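PDB 2CW2: superoxide dismutase 1 from Perkinsus marinus, which is an iron-dependent enzyme that converts superoxide into hydrogen peroxide and dioxygen, and so probably protects the parasite's cells from toxic radicals. Local coordinates for residues H105-F108 against F109-A113; V212-D215 against F216-D219; T53-Y56 against H57-H61. All coordinates share one frame; numbering follows the deposited sequence.

Contact 1 of 3, residues H105-F108 against F109-A113. With FE (Fe (III) ion), chain C.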
ATOM      1  N   HIS A 105      -0.942   3.947  14.106  1.00  9.42           N
ATOM      2  CA  HIS A 105      -0.567   2.634  14.610  1.00  8.92           C
ATOM      3  C   HIS A 105      -0.803   2.526  16.130  1.00  9.72           C
ATOM      4  O   HIS A 105      -1.305   1.501  16.613  1.00  9.14           O
ATOM      5  CB  HIS A 105       0.873   2.269  14.195  1.00  9.98           C
ATOM      6  CG  HIS A 105       1.005   1.903  12.738  1.00  9.81           C
ATOM      7  ND1 HIS A 105       1.255   2.837  11.749  1.00  9.21           N
ATOM      8  CD2 HIS A 105       0.911   0.706  12.107  1.00  9.58           C
ATOM      9  CE1 HIS A 105       1.314   2.218  10.574  1.00  8.83           C
ATOM     10  NE2 HIS A 105       1.080   0.926  10.757  1.00  9.57           N
ATOM     11  N   THR A 106      -0.442   3.565  16.882  1.00  8.26           N
ATOM     12  CA  THR A 106      -0.701   3.526  18.312  1.00  9.79           C
ATOM     13  C   THR A 106      -2.198   3.325  18.553  1.00  9.22           C
ATOM     14  O   THR A 106      -2.621   2.520  19.384  1.00  8.74           O
ATOM     15  CB  THR A 106      -0.213   4.834  18.953  1.00  9.69           C
ATOM     16  OG1 THR A 106       1.211   4.876  18.860  1.00  9.08           O
ATOM     17  CG2 THR A 106      -0.509   4.838  20.438  1.00  9.96           C
ATOM     18  N   PHE A 107      -3.006   4.049  17.797  1.00  9.26           N
ATOM     19  CA  PHE A 107      -4.452   3.951  17.945  1.00 10.27           C
ATOM     20  C   PHE A 107      -4.919   2.543  17.539  1.00 10.30           C
ATOM     21  O   PHE A 107      -5.762   1.929  18.217  1.00 11.22           O
ATOM     22  CB  PHE A 107      -5.113   4.983  17.024  1.00  9.33           C
ATOM     23  CG  PHE A 107      -6.583   5.180  17.282  1.00 10.51           C
ATOM     24  CD1 PHE A 107      -7.025   6.252  18.051  1.00  9.42           C
ATOM     25  CD2 PHE A 107      -7.520   4.312  16.751  1.00  8.95           C
ATOM     26  CE1 PHE A 107      -8.367   6.440  18.302  1.00 10.41           C
ATOM     27  CE2 PHE A 107      -8.893   4.501  17.003  1.00 10.77           C
ATOM     28  CZ  PHE A 107      -9.313   5.574  17.773  1.00 10.37           C
ATOM     29  N   PHE A 108      -4.381   2.049  16.430  1.00  9.22           N
ATOM     30  CA  PHE A 108      -4.737   0.710  15.919  1.00  8.92           C
ATOM     31  C   PHE A 108      -4.451  -0.375  16.967  1.00  8.68           C
ATOM     32  O   PHE A 108      -5.317  -1.169  17.314  1.00  8.73           O
ATOM     33  CB  PHE A 108      -3.976   0.406  14.610  1.00  8.97           C
ATOM     34  CG  PHE A 108      -4.258  -0.980  14.038  1.00  9.41           C
ATOM     35  CD1 PHE A 108      -5.546  -1.347  13.663  1.00  8.04           C
ATOM     36  CD2 PHE A 108      -3.219  -1.893  13.851  1.00 10.06           C
ATOM     37  CE1 PHE A 108      -5.804  -2.608  13.142  1.00  8.92           C
ATOM     38  CE2 PHE A 108      -3.466  -3.158  13.315  1.00 10.15           C
ATOM     39  CZ  PHE A 108      -4.771  -3.511  12.960  1.00  8.82           C
ATOM     40  N   PHE A 109      -3.238  -0.400  17.496  1.00  9.68           N
ATOM     41  CA  PHE A 109      -2.862  -1.455  18.436  1.00 10.16           C
ATOM     42  C   PHE A 109      -3.646  -1.337  19.761  1.00 11.73           C
ATOM     43  O   PHE A 109      -3.957  -2.358  20.400  1.00 11.07           O
ATOM     44  CB  PHE A 109      -1.334  -1.433  18.684  1.00 10.45           C
ATOM     45  CG  PHE A 109      -0.494  -1.779  17.457  1.00 10.33           C
ATOM     46  CD1 PHE A 109       0.600  -0.995  17.107  1.00  9.88           C
ATOM     47  CD2 PHE A 109      -0.753  -2.926  16.713  1.00 10.01           C
ATOM     48  CE1 PHE A 109       1.396  -1.307  15.988  1.00 10.32           C
ATOM     49  CE2 PHE A 109       0.022  -3.240  15.586  1.00 10.65           C
ATOM     50  CZ  PHE A 109       1.116  -2.420  15.227  1.00  9.78           C
ATOM     51  N   ASN A 110      -3.975  -0.104  20.155  1.00 10.81           N
ATOM     52  CA  ASN A 110      -4.844   0.128  21.313  1.00 12.54           C
ATOM     53  C   ASN A 110      -6.259  -0.404  21.069  1.00 12.23           C
ATOM     54  O   ASN A 110      -6.957  -0.810  22.014  1.00 12.11           O
ATOM     55  CB  ASN A 110      -4.905   1.629  21.651  1.00 12.72           C
ATOM     56  CG  ASN A 110      -3.668   2.110  22.424  1.00 14.55           C
ATOM     57  OD1 ASN A 110      -3.304   3.312  22.402  1.00 16.27           O
ATOM     58  ND2 ASN A 110      -3.049   1.202  23.133  1.00 14.46           N
ATOM     59  N   ASN A 111      -6.641  -0.420  19.788  1.00 12.22           N
ATOM     60  CA  ASN A 111      -7.987  -0.759  19.321  1.00 13.23           C
ATOM     61  C   ASN A 111      -8.222  -2.255  19.239  1.00 11.91           C
ATOM     62  O   ASN A 111      -9.335  -2.682  18.923  1.00 11.89           O
ATOM     63  CB  ASN A 111      -8.215  -0.122  17.925  1.00 17.73           C
ATOM     64  CG  ASN A 111      -9.643  -0.182  17.476  1.00 20.55           C
ATOM     65  OD1 ASN A 111     -10.036   0.525  16.572  1.00 19.75           O
ATOM     66  ND2 ASN A 111     -10.450  -1.027  18.136  1.00 23.86           N
ATOM     67  N   LEU A 112      -7.177  -3.049  19.479  1.00 11.18           N
ATOM     68  CA  LEU A 112      -7.266  -4.506  19.539  1.00 11.42           C
ATOM     69  C   LEU A 112      -7.039  -4.984  20.976  1.00 11.28           C
ATOM     70  O   LEU A 112      -6.437  -4.271  21.777  1.00 11.98           O
ATOM     71  CB  LEU A 112      -6.223  -5.168  18.624  1.00 11.75           C
ATOM     72  CG  LEU A 112      -5.994  -4.528  17.262  1.00 12.16           C
ATOM     73  CD1 LEU A 112      -4.803  -5.156  16.523  1.00 12.75           C
ATOM     74  CD2 LEU A 112      -7.287  -4.623  16.465  1.00 12.14           C
ATOM     75  N   ALA A 113      -7.511  -6.177  21.302  1.00  9.22           N
ATOM     76  CA  ALA A 113      -7.326  -6.696  22.664  1.00 11.12           C
ATOM     77  C   ALA A 113      -7.536  -8.215  22.697  1.00 12.08           C
ATOM     78  O   ALA A 113      -8.377  -8.745  21.983  1.00 10.65           O
ATOM     79  CB  ALA A 113      -8.283  -6.004  23.636  1.00 10.77           C
TER
HETATM   80 FE    FE C 402       0.499  -0.429   9.480  1.00 11.30          FE
HETATM   81  O   HOH W   1      -0.060   1.320   8.018  1.00  9.82           O
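F109 N donates to H105 O and N110 N to T106 O in the four-residue spacing of an alpha helix, but N111 N makes only a weak bond to F107 O and bonds also to F108 O at 2.9 Å, a three-residue spacing that marks the tightening of helix 93-110 near its end. The side chains illustrate how one turn of helix can serve a metal site and a hydrophobic core at once. H105 NE2 binds the iron(III) ion at 2.0 Å, while its ND1 donates to Q101 O one turn earlier, so the imidazole is fixed at both nitrogens. F109 keeps CG beside its backbone N (chi1 -66°), which folds the ring back along the preceding turn; its CE1 meets the edge of the imidazole near the ring plane and lies 4.0 Å from H105 CB. The rings of F108 and F109 pack obliquely, planes at 50°, with F108 CD2 3.9 Å from F109 CE2. L112 sets its CD1 over one face of F108, a CH-pi contact 4.2 Å from the F108 ring centroid and displaced toward the rim. On another flank T106 and N110 run side by side, T106 CG2 lying 3.7 Å from N110 OD1. The amide plane of N111 stands at 84° to the F107 ring, which it approaches obliquely; its OD1 accepts from N185 N. Around this turn, F107 and N111 pack on strand 181-187, F108 and L112 meet Y204 and Y208 of helix 201-208, and the F107 ring meets F216 of helix 214-223 edge-to-face.

Contact 2 of 3, residues V212-D215 against F216-D219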
ATOM      1  N   VAL A 212     -11.571  -6.511  18.356  1.00 11.04           N
ATOM      2  CA  VAL A 212     -11.885  -5.114  18.688  1.00 11.06           C
ATOM      3  C   VAL A 212     -11.955  -4.864  20.202  1.00 11.65           C
ATOM      4  O   VAL A 212     -12.673  -5.578  20.935  1.00 11.66           O
ATOM      5  CB  VAL A 212     -13.195  -4.677  18.024  1.00 11.84           C
ATOM      6  CG1 VAL A 212     -13.641  -3.296  18.547  1.00 11.93           C
ATOM      7  CG2 VAL A 212     -13.042  -4.667  16.484  1.00 13.65           C
ATOM      8  N   ASN A 213     -11.219  -3.845  20.658  1.00  9.85           N
ATOM      9  CA  ASN A 213     -11.127  -3.514  22.077  1.00 10.78           C
ATOM     10  C   ASN A 213     -12.230  -2.523  22.394  1.00 10.89           C
ATOM     11  O   ASN A 213     -12.040  -1.302  22.271  1.00 10.75           O
ATOM     12  CB  ASN A 213      -9.748  -2.910  22.367  1.00 10.76           C
ATOM     13  CG  ASN A 213      -9.515  -2.607  23.835  1.00 12.47           C
ATOM     14  OD1 ASN A 213      -8.404  -2.205  24.234  1.00 13.82           O
ATOM     15  ND2 ASN A 213     -10.532  -2.785  24.644  1.00 10.98           N
ATOM     16  N   TRP A 214     -13.402  -3.030  22.759  1.00 10.73           N
ATOM     17  CA  TRP A 214     -14.546  -2.145  22.922  1.00 11.00           C
ATOM     18  C   TRP A 214     -14.378  -1.225  24.141  1.00 12.93           C
ATOM     19  O   TRP A 214     -15.013  -0.177  24.223  1.00 12.82           O
ATOM     20  CB  TRP A 214     -15.862  -2.924  23.025  1.00 11.22           C
ATOM     21  CG  TRP A 214     -16.280  -3.637  21.753  1.00 10.89           C
ATOM     22  CD1 TRP A 214     -16.434  -4.985  21.580  1.00 11.60           C
ATOM     23  CD2 TRP A 214     -16.655  -3.028  20.514  1.00 11.30           C
ATOM     24  NE1 TRP A 214     -16.856  -5.253  20.295  1.00 11.96           N
ATOM     25  CE2 TRP A 214     -17.009  -4.066  19.623  1.00 12.36           C
ATOM     26  CE3 TRP A 214     -16.739  -1.699  20.067  1.00 10.62           C
ATOM     27  CZ2 TRP A 214     -17.423  -3.820  18.309  1.00 12.53           C
ATOM     28  CZ3 TRP A 214     -17.141  -1.453  18.771  1.00 10.20           C
ATOM     29  CH2 TRP A 214     -17.492  -2.506  17.906  1.00 10.73           C
ATOM     30  N   ASP A 215     -13.517  -1.611  25.078  1.00 14.22           N
ATOM     31  CA  ASP A 215     -13.243  -0.748  26.218  1.00 14.01           C
ATOM     32  C   ASP A 215     -12.512   0.522  25.787  1.00 13.11           C
ATOM     33  O   ASP A 215     -12.840   1.607  26.252  1.00 12.84           O
ATOM     34  CB  ASP A 215     -12.448  -1.515  27.268  1.00 16.37           C
ATOM     35  CG  ASP A 215     -13.290  -2.548  27.963  1.00 17.62           C
ATOM     36  OD1 ASP A 215     -12.764  -3.210  28.872  1.00 20.33           O
ATOM     37  OD2 ASP A 215     -14.491  -2.743  27.679  1.00 17.68           O
ATOM     38  N   PHE A 216     -11.555   0.383  24.863  1.00 11.41           N
ATOM     39  CA  PHE A 216     -10.838   1.521  24.291  1.00 11.34           C
ATOM     40  C   PHE A 216     -11.785   2.389  23.477  1.00 11.17           C
ATOM     41  O   PHE A 216     -11.787   3.628  23.617  1.00  9.99           O
ATOM     42  CB  PHE A 216      -9.670   1.028  23.413  1.00 12.69           C
ATOM     43  CG  PHE A 216      -8.922   2.132  22.678  1.00 14.17           C
ATOM     44  CD1 PHE A 216      -8.158   3.072  23.373  1.00 15.65           C
ATOM     45  CD2 PHE A 216      -8.966   2.204  21.295  1.00 13.71           C
ATOM     46  CE1 PHE A 216      -7.442   4.069  22.674  1.00 16.67           C
ATOM     47  CE2 PHE A 216      -8.261   3.196  20.607  1.00 15.78           C
ATOM     48  CZ  PHE A 216      -7.497   4.115  21.299  1.00 15.56           C
ATOM     49  N   VAL A 217     -12.600   1.740  22.641  1.00 10.30           N
ATOM     50  CA  VAL A 217     -13.592   2.462  21.853  1.00 10.83           C
ATOM     51  C   VAL A 217     -14.500   3.268  22.774  1.00 11.22           C
ATOM     52  O   VAL A 217     -14.721   4.461  22.532  1.00 10.96           O
ATOM     53  CB  VAL A 217     -14.389   1.540  20.925  1.00 11.58           C
ATOM     54  CG1 VAL A 217     -15.462   2.328  20.120  1.00 13.54           C
ATOM     55  CG2 VAL A 217     -13.430   0.817  19.941  1.00 11.72           C
ATOM     56  N   ASN A 218     -15.010   2.626  23.830  1.00 12.33           N
ATOM     57  CA  ASN A 218     -15.886   3.311  24.776  1.00 13.06           C
ATOM     58  C   ASN A 218     -15.203   4.459  25.536  1.00 13.96           C
ATOM     59  O   ASN A 218     -15.827   5.489  25.808  1.00 15.12           O
ATOM     60  CB  ASN A 218     -16.532   2.309  25.739  1.00 13.56           C
ATOM     61  CG  ASN A 218     -17.865   1.780  25.224  1.00 13.91           C
ATOM     62  OD1 ASN A 218     -18.659   2.522  24.617  1.00 14.49           O
ATOM     63  ND2 ASN A 218     -18.115   0.494  25.456  1.00 13.97           N
ATOM     64  N   ASP A 219     -13.916   4.304  25.842  1.00 13.73           N
ATOM     65  CA  ASP A 219     -13.143   5.398  26.407  1.00 15.36           C
ATOM     66  C   ASP A 219     -13.089   6.581  25.420  1.00 14.64           C
ATOM     67  O   ASP A 219     -13.166   7.740  25.820  1.00 13.34           O
ATOM     68  CB  ASP A 219     -11.707   4.956  26.722  1.00 17.22           C
ATOM     69  CG  ASP A 219     -11.609   3.992  27.904  1.00 21.72           C
ATOM     70  OD1 ASP A 219     -12.556   3.908  28.729  1.00 22.92           O
ATOM     71  OD2 ASP A 219     -10.584   3.287  28.102  1.00 23.02           O
TER
HETATM   72  O   HOH W   2     -13.285   1.586  28.857  1.00 39.89           O
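Backbone bonds come first: V217 N donates to N213 O at 3.1 Å, almost straight at 170° and in the carbonyl plane, followed by N218 N to W214 O and D219 N to D215 O. N213 holds the N-cap position, so the series is a compact example of how a helix starts, its first main-chain acceptor being the carbonyl of the cap residue. Apolar contact gathers on the buried flank. W214 and V217 lie alongside each other, pointing the same way, with W214 CE3 4.1 Å from V217 CB. V212 closes the group from before the helix: its CG1 sits 3.5 Å above the plane of the W214 ring, over its centre, and 4.3 Å from V217 CG2. Polar contact occupies the solvent side, where water 2 donates to D215 O at 2.6 Å and also to D219 OD1, the latter bond so short that its detail is doubtful. D215 stands near the N-terminus of the helix, where the helix dipole would probably steady its negative charge. Of the side chains whose polar ends face other parts of the fold, W214 NE1 is bound to G118 O, whereas N218 grips the start of helix 122-132 through I124 N and T121 O. Helix 214-223 thus packs on helix 122-132 through I124, on strand 181-187 through M184, and, through V217, on N111 of segment 109-113.

Contact 3 of 3, residues T53-Y56 against H57-H61. With FE (Fe (III) ion), chain C.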
ATOM      1  N   THR A  53       3.333 -11.077  12.991  1.00  9.48           N
ATOM      2  CA  THR A  53       2.728  -9.819  12.522  1.00  9.52           C
ATOM      3  C   THR A  53       2.920  -8.680  13.521  1.00 11.39           C
ATOM      4  O   THR A  53       3.384  -7.595  13.163  1.00 11.04           O
ATOM      5  CB  THR A  53       1.253 -10.017  12.201  1.00  8.54           C
ATOM      6  OG1 THR A  53       1.150 -10.729  10.967  1.00  8.67           O
ATOM      7  CG2 THR A  53       0.538  -8.661  11.912  1.00  8.10           C
ATOM      8  N   LEU A  54       2.596  -8.921  14.779  1.00 10.76           N
ATOM      9  CA  LEU A  54       2.804  -7.878  15.773  1.00 11.79           C
ATOM     10  C   LEU A  54       4.257  -7.425  15.889  1.00 11.93           C
ATOM     11  O   LEU A  54       4.528  -6.242  16.107  1.00 13.33           O
ATOM     12  CB  LEU A  54       2.246  -8.306  17.117  1.00 12.14           C
ATOM     13  CG  LEU A  54       0.718  -8.230  17.205  1.00 12.01           C
ATOM     14  CD1 LEU A  54       0.224  -8.751  18.560  1.00 13.74           C
ATOM     15  CD2 LEU A  54       0.236  -6.799  16.964  1.00 11.85           C
ATOM     16  N   THR A  55       5.196  -8.357  15.741  1.00 12.54           N
ATOM     17  CA  THR A  55       6.606  -8.022  15.824  1.00 12.11           C
ATOM     18  C   THR A  55       7.021  -7.114  14.676  1.00 12.68           C
ATOM     19  O   THR A  55       7.604  -6.058  14.894  1.00 14.07           O
ATOM     20  CB  THR A  55       7.446  -9.301  15.876  1.00 12.38           C
ATOM     21  OG1 THR A  55       7.068 -10.009  17.061  1.00 14.16           O
ATOM     22  CG2 THR A  55       8.923  -8.981  16.124  1.00 12.21           C
ATOM     23  N   TYR A  56       6.719  -7.508  13.449  1.00 11.55           N
ATOM     24  CA  TYR A  56       7.090  -6.674  12.310  1.00 11.81           C
ATOM     25  C   TYR A  56       6.306  -5.358  12.281  1.00 10.97           C
ATOM     26  O   TYR A  56       6.875  -4.279  12.068  1.00 11.47           O
ATOM     27  CB  TYR A  56       6.873  -7.431  11.005  1.00 12.64           C
ATOM     28  CG  TYR A  56       8.025  -8.337  10.667  1.00 14.85           C
ATOM     29  CD1 TYR A  56       9.132  -7.843   9.990  1.00 14.91           C
ATOM     30  CD2 TYR A  56       8.024  -9.679  11.051  1.00 16.57           C
ATOM     31  CE1 TYR A  56      10.200  -8.650   9.678  1.00 17.56           C
ATOM     32  CE2 TYR A  56       9.100 -10.504  10.744  1.00 17.87           C
ATOM     33  CZ  TYR A  56      10.190  -9.972  10.053  1.00 18.60           C
ATOM     34  OH  TYR A  56      11.281 -10.757   9.739  1.00 20.83           O
ATOM     35  N   HIS A  57       5.007  -5.453  12.515  1.00 10.80           N
ATOM     36  CA  HIS A  57       4.140  -4.273  12.364  1.00 11.31           C
ATOM     37  C   HIS A  57       4.497  -3.225  13.416  1.00 10.39           C
ATOM     38  O   HIS A  57       4.629  -2.038  13.121  1.00  9.60           O
ATOM     39  CB  HIS A  57       2.629  -4.639  12.425  1.00 10.39           C
ATOM     40  CG  HIS A  57       1.720  -3.607  11.781  1.00 10.85           C
ATOM     41  ND1 HIS A  57       0.346  -3.745  11.728  1.00 11.01           N
ATOM     42  CD2 HIS A  57       1.999  -2.430  11.152  1.00 11.26           C
ATOM     43  CE1 HIS A  57      -0.177  -2.699  11.101  1.00 10.02           C
ATOM     44  NE2 HIS A  57       0.801  -1.872  10.747  1.00 10.06           N
ATOM     45  N   HIS A  58       4.651  -3.663  14.657  1.00 10.96           N
ATOM     46  CA  HIS A  58       4.991  -2.724  15.710  1.00 11.80           C
ATOM     47  C   HIS A  58       6.500  -2.437  15.794  1.00 12.37           C
ATOM     48  O   HIS A  58       6.911  -1.272  15.752  1.00 11.36           O
ATOM     49  CB  HIS A  58       4.502  -3.222  17.066  1.00 11.49           C
ATOM     50  CG  HIS A  58       4.827  -2.287  18.200  1.00 13.48           C
ATOM     51  ND1 HIS A  58       6.015  -2.339  18.894  1.00 14.18           N
ATOM     52  CD2 HIS A  58       4.115  -1.277  18.752  1.00 13.58           C
ATOM     53  CE1 HIS A  58       6.018  -1.406  19.840  1.00 12.99           C
ATOM     54  NE2 HIS A  58       4.877  -0.747  19.774  1.00 13.78           N
ATOM     55  N   ASP A  59       7.309  -3.492  15.939  1.00 12.92           N
ATOM     56  CA  ASP A  59       8.745  -3.318  16.198  1.00 13.97           C
ATOM     57  C   ASP A  59       9.534  -2.858  14.983  1.00 13.18           C
ATOM     58  O   ASP A  59      10.617  -2.267  15.141  1.00 13.78           O
ATOM     59  CB  ASP A  59       9.402  -4.600  16.741  1.00 15.10           C
ATOM     60  CG  ASP A  59       8.752  -5.120  18.032  1.00 16.45           C
ATOM     61  OD1 ASP A  59       7.952  -4.422  18.696  1.00 16.95           O
ATOM     62  OD2 ASP A  59       9.005  -6.251  18.463  1.00 16.60           O
ATOM     63  N   LYS A  60       9.043  -3.135  13.776  1.00 12.68           N
ATOM     64  CA  LYS A  60       9.695  -2.585  12.587  1.00 12.95           C
ATOM     65  C   LYS A  60       8.975  -1.338  12.024  1.00 11.99           C
ATOM     66  O   LYS A  60       9.530  -0.227  12.058  1.00 12.52           O
ATOM     67  CB  LYS A  60       9.954  -3.660  11.490  1.00 14.46           C
ATOM     68  CG  LYS A  60      11.008  -4.781  11.884  1.00 17.16           C
ATOM     69  CD  LYS A  60      12.390  -4.193  12.239  1.00 18.38           C
ATOM     70  CE  LYS A  60      13.528  -5.252  12.406  1.00 20.56           C
ATOM     71  NZ  LYS A  60      13.038  -6.650  12.425  1.00 21.78           N
ATOM     72  N   HIS A  61       7.745  -1.511  11.528  1.00 11.29           N
ATOM     73  CA  HIS A  61       7.058  -0.423  10.830  1.00 10.75           C
ATOM     74  C   HIS A  61       6.787   0.748  11.758  1.00 10.34           C
ATOM     75  O   HIS A  61       7.219   1.869  11.492  1.00 10.05           O
ATOM     76  CB  HIS A  61       5.732  -0.909  10.219  1.00 11.19           C
ATOM     77  CG  HIS A  61       5.906  -1.879   9.090  1.00 11.38           C
ATOM     78  ND1 HIS A  61       6.171  -1.479   7.797  1.00 12.08           N
ATOM     79  CD2 HIS A  61       5.855  -3.231   9.061  1.00 11.39           C
ATOM     80  CE1 HIS A  61       6.277  -2.542   7.021  1.00 10.76           C
ATOM     81  NE2 HIS A  61       6.078  -3.617   7.761  1.00 11.09           N
TER
HETATM   82 FE    FE C 402       0.499  -0.429   9.480  1.00 11.30          FE
HETATM   83  O   HOH W   1      -0.060   1.320   8.018  1.00  9.82           O
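T53 O accepts from H57 N at 2.8 Å in helix 51-73, a helix of the alpha-hairpin domain of iron/manganese superoxide dismutases, and four residues on the winding widens into a pi-type turn. There Y56 O takes two donors, K60 N from above the carbonyl plane and H61 N almost straight at 164°. Such a turn shows how a helix can shift the angular spacing of its side chains without breaking. The tightly packed flank carries the metal ligand: H57, with CG anti to the backbone N (chi1 -159°), extends its ring inward so that NE2 binds the iron(III) ion at 1.9 Å. Next to it H58 is buried and pinned at both nitrogens, NE2 to P36 O and ND1 to the carboxylate that follows it. The loose side is Y56 with K60, which lie side by side and touch only lightly, Y56 CD1 4.1 Å from K60 CG. Here K60 is exposed, and both residues pack on N199 of the second subunit. H61 also faces this interface, its ring stacked on that of the iron ligand H191 of its own chain, its NE2 hydrogen-bonded to Y194 OH of the second subunit. Between the two sides, T55 CG2 approaches D59 OD2, an oxygen that forms a salt bridge with K42. The other oxygen of the same carboxylate, D59 OD1, receives H58 ND1 at 2.9 Å, close to the plane of the imidazole.

Contacts 1 and 3 converge on the iron, where H105 NE2 and H57 NE2 lie 2.8 Å apart. D187 and H191 complete the protein ligands, and water 1 is bound to the iron at 2.4 Å. Behind the metal the two helices also pack directly, with F109 CZ 3.7 Å from H57 CG. Contact 2 joins contact 1 at its far end from the iron: N111 O and N213 N are 2.8 Å apart, probably hydrogen-bonded, tying the end of contact 1 to the start of helix 214-223. Contacts 2 and 3 do not touch, their nearest atoms being about 12 Å apart; contact 1, which supplies one iron ligand and touches both others, links them.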